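Local coordinates for protein pectate lyase (Bacillus, PDB 3VMW) that probably cleaves pectate, the de-esterified polygalacturonate of pectin, by beta-elimination, and is seen with galacturonate units bound in its groove, at residues Ile226-Ile231 with Phe260-Val265; Gln253-Thr258 with Gly266-Ser271. One frame throughout, in Å; residues are numbered along the deposited sequence.

Contact 1: Ile226-Ile231 with Phe260-Val265; sequences INDTAI and FIKGPV. With ADA (alpha-D-galactopyranuronic acid), chain B.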
ATOM      1  N   ILE A 226     -15.262   7.518  -3.360  1.00 17.17           N
ATOM      2  CA  ILE A 226     -15.096   6.504  -2.309  1.00 22.86           C
ATOM      3  C   ILE A 226     -16.462   6.310  -1.661  1.00 24.20           C
ATOM      4  O   ILE A 226     -17.026   7.230  -1.071  1.00 22.05           O
ATOM      5  CB  ILE A 226     -14.087   6.946  -1.227  1.00 23.70           C
ATOM      6  CG1 ILE A 226     -12.765   7.422  -1.846  1.00 28.17           C
ATOM      7  CG2 ILE A 226     -13.849   5.837  -0.168  1.00 16.33           C
ATOM      8  CD1 ILE A 226     -11.918   6.374  -2.360  1.00 36.13           C
ATOM      9  N   ASN A 227     -16.999   5.112  -1.773  1.00 18.38           N
ATOM     10  CA  ASN A 227     -18.406   4.899  -1.461  1.00 22.20           C
ATOM     11  C   ASN A 227     -18.787   5.038   0.016  1.00 23.10           C
ATOM     12  O   ASN A 227     -19.801   5.670   0.328  1.00 24.50           O
ATOM     13  CB  ASN A 227     -18.858   3.542  -1.989  1.00 20.89           C
ATOM     14  CG  ASN A 227     -20.358   3.345  -1.870  1.00 29.44           C
ATOM     15  OD1 ASN A 227     -21.127   4.035  -2.532  1.00 30.76           O
ATOM     16  ND2 ASN A 227     -20.782   2.374  -1.034  1.00 31.02           N
ATOM     17  N   ASP A 228     -18.005   4.444   0.921  1.00 21.54           N
ATOM     18  CA  ASP A 228     -18.414   4.422   2.344  1.00 18.66           C
ATOM     19  C   ASP A 228     -17.567   5.332   3.215  1.00 20.48           C
ATOM     20  O   ASP A 228     -18.063   6.352   3.692  1.00 20.39           O
ATOM     21  CB  ASP A 228     -18.443   2.988   2.890  1.00 23.74           C
ATOM     22  CG  ASP A 228     -19.460   2.818   4.002  1.00 25.52           C
ATOM     23  OD1 ASP A 228     -20.639   3.157   3.795  1.00 29.28           O
ATOM     24  OD2 ASP A 228     -19.069   2.391   5.096  1.00 23.83           O
ATOM     25  N   THR A 229     -16.275   5.026   3.332  1.00 18.38           N
ATOM     26  CA  THR A 229     -15.366   5.800   4.166  1.00 15.64           C
ATOM     27  C   THR A 229     -13.965   5.764   3.585  1.00 17.26           C
ATOM     28  O   THR A 229     -13.612   4.831   2.851  1.00 19.79           O
ATOM     29  CB  THR A 229     -15.300   5.227   5.577  1.00 17.57           C
ATOM     30  OG1 THR A 229     -14.847   3.875   5.491  1.00 20.65           O
ATOM     31  CG2 THR A 229     -16.701   5.224   6.240  1.00 17.39           C
ATOM     32  N   ALA A 230     -13.150   6.774   3.897  1.00 18.69           N
ATOM     33  CA  ALA A 230     -11.759   6.742   3.410  1.00 17.67           C
ATOM     34  C   ALA A 230     -10.787   6.436   4.548  1.00 18.73           C
ATOM     35  O   ALA A 230     -10.570   5.289   4.896  1.00 20.05           O
ATOM     36  CB  ALA A 230     -11.379   8.072   2.708  1.00 14.12           C
ATOM     37  N   ILE A 231     -10.222   7.472   5.158  1.00 17.49           N
ATOM     38  CA  ILE A 231      -9.185   7.243   6.157  1.00 19.16           C
ATOM     39  C   ILE A 231      -9.840   6.918   7.506  1.00 18.18           C
ATOM     40  O   ILE A 231     -10.596   7.716   8.033  1.00 18.10           O
ATOM     41  CB  ILE A 231      -8.339   8.501   6.307  1.00 18.10           C
ATOM     42  CG1 ILE A 231      -7.714   8.859   4.939  1.00 16.03           C
ATOM     43  CG2 ILE A 231      -7.258   8.298   7.381  1.00 15.12           C
ATOM     44  CD1 ILE A 231      -7.190  10.351   4.943  1.00 19.08           C
ATOM     45  N   PHE A 260     -19.677   8.384  14.134  1.00 24.49           N
ATOM     46  CA  PHE A 260     -18.941   9.370  13.342  1.00 25.53           C
ATOM     47  C   PHE A 260     -19.540   9.494  11.932  1.00 29.06           C
ATOM     48  O   PHE A 260     -19.872   8.495  11.321  1.00 25.54           O
ATOM     49  CB  PHE A 260     -17.486   8.882  13.204  1.00 25.05           C
ATOM     50  CG  PHE A 260     -16.480   9.967  13.194  1.00 31.81           C
ATOM     51  CD1 PHE A 260     -15.736  10.232  14.328  1.00 27.26           C
ATOM     52  CD2 PHE A 260     -16.260  10.721  12.031  1.00 40.81           C
ATOM     53  CE1 PHE A 260     -14.800  11.225  14.329  1.00 33.05           C
ATOM     54  CE2 PHE A 260     -15.315  11.730  12.008  1.00 40.67           C
ATOM     55  CZ  PHE A 260     -14.577  11.984  13.166  1.00 39.93           C
ATOM     56  N   ILE A 261     -19.634  10.706  11.396  1.00 26.71           N
ATOM     57  CA  ILE A 261     -20.124  10.887  10.029  1.00 23.95           C
ATOM     58  C   ILE A 261     -19.152  10.265   9.008  1.00 23.53           C
ATOM     59  O   ILE A 261     -17.969  10.582   8.980  1.00 22.43           O
ATOM     60  CB  ILE A 261     -20.334  12.395   9.709  1.00 29.47           C
ATOM     61  CG1 ILE A 261     -21.371  12.990  10.668  1.00 26.18           C
ATOM     62  CG2 ILE A 261     -20.688  12.620   8.224  1.00 30.42           C
ATOM     63  CD1 ILE A 261     -22.772  12.365  10.591  1.00 31.20           C
ATOM     64  N   LYS A 262     -19.660   9.389   8.159  1.00 21.52           N
ATOM     65  CA  LYS A 262     -18.812   8.703   7.207  1.00 25.49           C
ATOM     66  C   LYS A 262     -18.293   9.625   6.109  1.00 26.16           C
ATOM     67  O   LYS A 262     -19.064  10.185   5.324  1.00 22.86           O
ATOM     68  CB  LYS A 262     -19.524   7.470   6.622  1.00 22.53           C
ATOM     69  CG  LYS A 262     -19.641   6.335   7.664  1.00 23.41           C
ATOM     70  CD  LYS A 262     -20.374   5.126   7.068  1.00 24.99           C
ATOM     71  CE  LYS A 262     -20.311   3.922   8.014  1.00 30.36           C
ATOM     72  NZ  LYS A 262     -20.903   2.732   7.368  1.00 26.40           N
ATOM     73  N   GLY A 263     -16.970   9.743   6.042  1.00 19.88           N
ATOM     74  CA  GLY A 263     -16.350  10.712   5.168  1.00 19.97           C
ATOM     75  C   GLY A 263     -14.875  10.446   4.919  1.00 18.98           C
ATOM     76  O   GLY A 263     -14.406   9.314   4.972  1.00 22.42           O
ATOM     77  N   PRO A 264     -14.125  11.513   4.731  1.00 18.28           N
ATOM     78  CA  PRO A 264     -12.726  11.428   4.324  1.00 19.32           C
ATOM     79  C   PRO A 264     -11.804  10.935   5.459  1.00 17.45           C
ATOM     80  O   PRO A 264     -10.799  10.282   5.164  1.00 19.22           O
ATOM     81  CB  PRO A 264     -12.399  12.861   3.902  1.00 18.12           C
ATOM     82  CG  PRO A 264     -13.376  13.703   4.667  1.00 25.82           C
ATOM     83  CD  PRO A 264     -14.637  12.898   4.720  1.00 21.60           C
ATOM     84  N   VAL A 265     -12.154  11.220   6.707  1.00 17.19           N
ATOM     85  CA  VAL A 265     -11.313  10.787   7.817  1.00 20.84           C
ATOM     86  C   VAL A 265     -12.190  10.697   9.068  1.00 19.19           C
ATOM     87  O   VAL A 265     -13.114  11.498   9.264  1.00 22.07           O
ATOM     88  CB  VAL A 265     -10.135  11.761   8.046  1.00 26.14           C
ATOM     89  CG1 VAL A 265     -10.652  13.160   8.382  1.00 29.11           C
ATOM     90  CG2 VAL A 265      -9.183  11.223   9.144  1.00 20.89           C
TER
HETATM   91  C1  ADA B   1     -22.219   0.459   5.338  1.00 47.12           C
HETATM   92  C2  ADA B   1     -21.779  -0.757   4.603  1.00 44.60           C
HETATM   93  C3  ADA B   1     -22.080  -2.000   5.318  1.00 43.23           C
HETATM   94  C4  ADA B   1     -21.663  -1.996   6.715  1.00 42.22           C
HETATM   95  C5  ADA B   1     -22.136  -0.744   7.402  1.00 44.27           C
HETATM   96  C6  ADA B   1     -21.548  -0.619   8.719  1.00 42.49           C
HETATM   97  O2  ADA B   1     -22.424  -0.703   3.349  1.00 44.30           O
HETATM   98  O3  ADA B   1     -21.516  -3.127   4.605  1.00 40.45           O
HETATM   99  O4  ADA B   1     -20.206  -2.098   6.874  1.00 33.61           O
HETATM  100  O5  ADA B   1     -21.757   0.430   6.681  1.00 48.34           O
HETATM  101  O6B ADA B   1     -20.933   0.424   9.044  1.00 36.62           O
HETATM  102  O6A ADA B   1     -21.641  -1.583   9.494  1.00 40.29           O
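Lys262 runs across Thr229 to pair with Asp228, while a few residues further along Ile231 packs against the carbonyl oxygen of Pro264 and the side chain of Val265. The lysine leaves its backbone with CG anti to the carbonyl carbon (chi1 -72°) and is extended from there on, which carries the ammonium to the carboxylate. Its NZ forms a salt bridge with Asp228 OD2, at 2.9 Å, on the syn lone pair of that oxygen. The same NZ donates to carboxylate oxygen O6B of the galacturonate of chain B, also at 2.9 Å, so one cation joins a protein carboxylate to a sugar carboxylate and probably offsets part of the charge of both. Asp228 OD2 also bonds the hydroxyl of Tyr269, its closest polar partner, and that hydroxyl bonds Thr229 OG1 as well. Near the root of the lysine chain, Thr229 CG2 is pressed tightly against Lys262 CG, 3.5 Å away. Beyond the lysine the two backbones run side by side: Ala230 N bonds Gly263 O at 3.0 Å, and Ile231 N bonds Pro264 O at 2.9 Å. The Ile231 side chain leans over that same oxygen, its CB 3.2 Å from Pro264 O, and its CG2 meets Val265 CG2 at 3.9 Å. A CA-H...O contact from Val265 CA to Ile231 O, 3.2 Å, completes the passage from loop to parallel strand pairing. The two segments thus lead into strands 231-234 and 265-266, adjacent parallel strands of the beta-helix of this polysaccharide lyase family; strand 238-242 packs on Ile231 through Val239 and Val241, Phe246 of strand 245-249 touches both Ile231 and Pro264, and strand 204-206 lies against Asp228 and Thr229.

Contact 2: Gln253-Thr258 with Gly266-Ser271; sequences QADPTT and GWFYGS. With ADA (alpha-D-galactopyranuronic acid), chain B; ADA (alpha-D-galactopyranuronic acid), chain C.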
ATOM      1  N   GLN A 253     -23.301   9.270   6.044  1.00 26.88           N
ATOM      2  CA  GLN A 253     -24.175   8.674   7.057  1.00 31.77           C
ATOM      3  C   GLN A 253     -23.460   8.529   8.408  1.00 28.12           C
ATOM      4  O   GLN A 253     -22.249   8.326   8.478  1.00 26.85           O
ATOM      5  CB  GLN A 253     -24.679   7.294   6.600  1.00 34.53           C
ATOM      6  CG  GLN A 253     -25.398   7.286   5.261  1.00 36.02           C
ATOM      7  CD  GLN A 253     -26.700   8.068   5.295  1.00 58.66           C
ATOM      8  OE1 GLN A 253     -27.623   7.740   6.053  1.00 62.64           O
ATOM      9  NE2 GLN A 253     -26.779   9.120   4.478  1.00 68.51           N
ATOM     10  N   ALA A 254     -24.224   8.596   9.486  1.00 26.07           N
ATOM     11  CA  ALA A 254     -23.665   8.290  10.803  1.00 28.97           C
ATOM     12  C   ALA A 254     -23.263   6.817  10.869  1.00 31.81           C
ATOM     13  O   ALA A 254     -24.051   5.930  10.586  1.00 30.58           O
ATOM     14  CB  ALA A 254     -24.667   8.623  11.917  1.00 33.02           C
ATOM     15  N   ASP A 255     -22.016   6.566  11.233  1.00 26.72           N
ATOM     16  CA  ASP A 255     -21.548   5.196  11.447  1.00 24.33           C
ATOM     17  C   ASP A 255     -22.358   4.558  12.581  1.00 30.10           C
ATOM     18  O   ASP A 255     -22.475   5.123  13.683  1.00 27.96           O
ATOM     19  CB  ASP A 255     -20.044   5.230  11.766  1.00 22.91           C
ATOM     20  CG  ASP A 255     -19.421   3.834  11.867  1.00 26.51           C
ATOM     21  OD1 ASP A 255     -18.490   3.519  11.078  1.00 29.97           O
ATOM     22  OD2 ASP A 255     -19.820   3.081  12.772  1.00 30.42           O
ATOM     23  N   PRO A 256     -22.956   3.386  12.317  1.00 30.93           N
ATOM     24  CA  PRO A 256     -23.836   2.795  13.333  1.00 34.41           C
ATOM     25  C   PRO A 256     -23.071   2.253  14.529  1.00 36.45           C
ATOM     26  O   PRO A 256     -23.691   1.927  15.544  1.00 36.89           O
ATOM     27  CB  PRO A 256     -24.559   1.669  12.582  1.00 35.37           C
ATOM     28  CG  PRO A 256     -23.651   1.334  11.445  1.00 35.84           C
ATOM     29  CD  PRO A 256     -22.949   2.615  11.061  1.00 31.72           C
ATOM     30  N   THR A 257     -21.751   2.174  14.432  1.00 29.30           N
ATOM     31  CA  THR A 257     -20.960   1.720  15.572  1.00 31.47           C
ATOM     32  C   THR A 257     -20.328   2.876  16.352  1.00 35.32           C
ATOM     33  O   THR A 257     -20.483   2.963  17.563  1.00 33.66           O
ATOM     34  CB  THR A 257     -19.856   0.760  15.108  1.00 33.90           C
ATOM     35  OG1 THR A 257     -20.477  -0.340  14.432  1.00 31.36           O
ATOM     36  CG2 THR A 257     -19.061   0.249  16.308  1.00 36.24           C
ATOM     37  N   THR A 258     -19.647   3.785  15.649  1.00 26.22           N
ATOM     38  CA  THR A 258     -18.940   4.873  16.315  1.00 26.67           C
ATOM     39  C   THR A 258     -19.701   6.192  16.321  1.00 25.82           C
ATOM     40  O   THR A 258     -19.301   7.138  17.000  1.00 29.29           O
ATOM     41  CB  THR A 258     -17.632   5.140  15.606  1.00 21.54           C
ATOM     42  OG1 THR A 258     -17.938   5.653  14.307  1.00 24.10           O
ATOM     43  CG2 THR A 258     -16.824   3.824  15.485  1.00 23.83           C
ATOM     44  N   GLY A 266     -11.920   9.710   9.913  1.00 19.02           N
ATOM     45  CA  GLY A 266     -12.695   9.578  11.140  1.00 21.35           C
ATOM     46  C   GLY A 266     -12.378   8.237  11.769  1.00 21.51           C
ATOM     47  O   GLY A 266     -11.382   7.606  11.436  1.00 20.57           O
ATOM     48  N   TRP A 267     -13.233   7.815  12.693  1.00 18.60           N
ATOM     49  CA  TRP A 267     -13.127   6.533  13.368  1.00 19.52           C
ATOM     50  C   TRP A 267     -14.406   5.799  12.998  1.00 22.50           C
ATOM     51  O   TRP A 267     -15.520   6.281  13.308  1.00 25.08           O
ATOM     52  CB  TRP A 267     -13.081   6.779  14.900  1.00 19.19           C
ATOM     53  CG  TRP A 267     -13.151   5.541  15.703  1.00 24.59           C
ATOM     54  CD1 TRP A 267     -12.826   4.271  15.309  1.00 26.91           C
ATOM     55  CD2 TRP A 267     -13.595   5.443  17.064  1.00 26.03           C
ATOM     56  NE1 TRP A 267     -13.040   3.392  16.358  1.00 24.33           N
ATOM     57  CE2 TRP A 267     -13.513   4.087  17.438  1.00 25.76           C
ATOM     58  CE3 TRP A 267     -14.060   6.374  17.998  1.00 31.01           C
ATOM     59  CZ2 TRP A 267     -13.885   3.636  18.714  1.00 28.21           C
ATOM     60  CZ3 TRP A 267     -14.430   5.921  19.277  1.00 34.24           C
ATOM     61  CH2 TRP A 267     -14.330   4.570  19.621  1.00 30.53           C
ATOM     62  N   PHE A 268     -14.268   4.655  12.331  1.00 20.73           N
ATOM     63  CA  PHE A 268     -15.420   3.956  11.761  1.00 19.00           C
ATOM     64  C   PHE A 268     -15.377   2.451  12.069  1.00 21.54           C
ATOM     65  O   PHE A 268     -14.300   1.897  12.276  1.00 22.56           O
ATOM     66  CB  PHE A 268     -15.455   4.152  10.227  1.00 20.54           C
ATOM     67  CG  PHE A 268     -15.311   5.585   9.788  1.00 21.56           C
ATOM     68  CD1 PHE A 268     -16.312   6.503  10.044  1.00 23.67           C
ATOM     69  CD2 PHE A 268     -14.159   6.012   9.097  1.00 19.77           C
ATOM     70  CE1 PHE A 268     -16.170   7.835   9.649  1.00 20.66           C
ATOM     71  CE2 PHE A 268     -14.016   7.327   8.694  1.00 23.94           C
ATOM     72  CZ  PHE A 268     -15.025   8.242   8.970  1.00 20.34           C
ATOM     73  N   TYR A 269     -16.551   1.813  12.097  1.00 22.61           N
ATOM     74  CA  TYR A 269     -16.665   0.351  12.056  1.00 20.17           C
ATOM     75  C   TYR A 269     -16.318  -0.424  13.331  1.00 24.71           C
ATOM     76  O   TYR A 269     -16.994  -1.393  13.682  1.00 27.00           O
ATOM     77  CB  TYR A 269     -15.789  -0.188  10.948  1.00 23.50           C
ATOM     78  CG  TYR A 269     -16.099   0.369   9.589  1.00 20.24           C
ATOM     79  CD1 TYR A 269     -17.408   0.624   9.176  1.00 21.72           C
ATOM     80  CD2 TYR A 269     -15.073   0.628   8.706  1.00 20.71           C
ATOM     81  CE1 TYR A 269     -17.662   1.147   7.859  1.00 22.49           C
ATOM     82  CE2 TYR A 269     -15.304   1.150   7.442  1.00 23.77           C
ATOM     83  CZ  TYR A 269     -16.584   1.395   7.020  1.00 23.63           C
ATOM     84  OH  TYR A 269     -16.741   1.894   5.751  1.00 20.20           O
ATOM     85  N   GLY A 270     -15.240  -0.058  14.009  1.00 26.03           N
ATOM     86  CA  GLY A 270     -14.799  -0.915  15.098  1.00 26.90           C
ATOM     87  C   GLY A 270     -13.532  -0.486  15.791  1.00 29.49           C
ATOM     88  O   GLY A 270     -13.065   0.645  15.589  1.00 25.28           O
ATOM     89  N   SER A 271     -12.999  -1.413  16.598  1.00 29.45           N
ATOM     90  CA  SER A 271     -11.931  -1.174  17.557  1.00 27.21           C
ATOM     91  C   SER A 271     -12.469  -0.411  18.788  1.00 30.57           C
ATOM     92  O   SER A 271     -13.396   0.381  18.692  1.00 31.65           O
ATOM     93  CB  SER A 271     -10.730  -0.450  16.919  1.00 24.59           C
ATOM     94  OG  SER A 271     -10.206  -1.209  15.813  1.00 25.52           O
TER
HETATM   95  C1  ADA B   1     -22.219   0.459   5.338  1.00 47.12           C
HETATM   96  C2  ADA B   1     -21.779  -0.757   4.603  1.00 44.60           C
HETATM   97  C3  ADA B   1     -22.080  -2.000   5.318  1.00 43.23           C
HETATM   98  C4  ADA B   1     -21.663  -1.996   6.715  1.00 42.22           C
HETATM   99  C5  ADA B   1     -22.136  -0.744   7.402  1.00 44.27           C
HETATM  100  C6  ADA B   1     -21.548  -0.619   8.719  1.00 42.49           C
HETATM  101  O2  ADA B   1     -22.424  -0.703   3.349  1.00 44.30           O
HETATM  102  O3  ADA B   1     -21.516  -3.127   4.605  1.00 40.45           O
HETATM  103  O4  ADA B   1     -20.206  -2.098   6.874  1.00 33.61           O
HETATM  104  O5  ADA B   1     -21.757   0.430   6.681  1.00 48.34           O
HETATM  105  O6B ADA B   1     -20.933   0.424   9.044  1.00 36.62           O
HETATM  106  O6A ADA B   1     -21.641  -1.583   9.494  1.00 40.29           O
HETATM  107  C1  ADA C   2     -19.621  -3.380   6.769  1.00 30.49           C
HETATM  108  C2  ADA C   2     -19.165  -3.854   8.130  1.00 30.31           C
HETATM  109  C3  ADA C   2     -18.013  -3.041   8.609  1.00 29.59           C
HETATM  110  C4  ADA C   2     -16.899  -3.089   7.679  1.00 25.51           C
HETATM  111  C5  ADA C   2     -17.368  -2.567   6.358  1.00 23.74           C
HETATM  112  C6  ADA C   2     -16.336  -2.596   5.320  1.00 28.05           C
HETATM  113  O2  ADA C   2     -20.243  -3.805   9.031  1.00 29.49           O
HETATM  114  O3  ADA C   2     -17.659  -3.413   9.952  1.00 30.74           O
HETATM  115  O4  ADA C   2     -16.433  -4.467   7.529  1.00 26.88           O
HETATM  116  O5  ADA C   2     -18.539  -3.358   5.867  1.00 27.33           O
HETATM  117  O6B ADA C   2     -15.261  -1.969   5.445  1.00 23.32           O
HETATM  118  O6A ADA C   2     -16.549  -3.266   4.271  1.00 25.29           O
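An Asx turn and Asx motif at Asp255, in a loop of the parallel beta-helix beside the bound galacturonates, shape residues 253-258, and one carboxylate oxygen reaches across to residues 266-271. Asp255 OD2 accepts from two backbone amides of its own loop: Thr257 N, at 2.7 Å, comes nearly along the C-O axis, and Thr258 N, at 3.0 Å, from above the carboxylate plane. With CG anti to the backbone N (chi1 -174°), the carboxylate turns OD1 to Tyr269 N, met at 2.8 Å on the syn side but tilted out of the carboxylate plane. Three backbone amides therefore hold this buried carboxylate in place. Phe268 CB lies over the centre of one face of the Tyr269 ring, and the galacturonate of chain C lies against the opposite face, so the tyrosine forms part of the sugar-binding surface; O6B of the chain B sugar is at the ring edge. Thr258 OG1 donates to Trp267 O at 2.7 Å, and its methyl CG2 makes a CH-pi contact with the five-membered indole ring, 3.8 Å from the centroid and 5° off the normal. The indole is further anchored at its edge, where Trp267 NE1 bonds Gly270 O at 2.9 Å.

How the contacts relate
The contact centres are about 9 Å apart, in loops toward the C-terminal end of the parallel beta-helix, and both contacts touch the galacturonate of chain B. Along the chain their segments alternate, in the order 226-231, 253-258, 260-265, 266-271, so the long loop between strands 245-249 and 265-266 gives one segment to each contact. Strand 265-266 is shared at the seam, Val265 in contact 1 and Gly266 in contact 2. Tyr269 of contact 2 reaches Asp228 and Thr229 of contact 1 through its hydroxyl, and Phe260 packs on Trp267. Contact 1 thus gives a charged hold on the chain B sugar and contact 2 an aromatic face for chain C, consistent with a substrate groove.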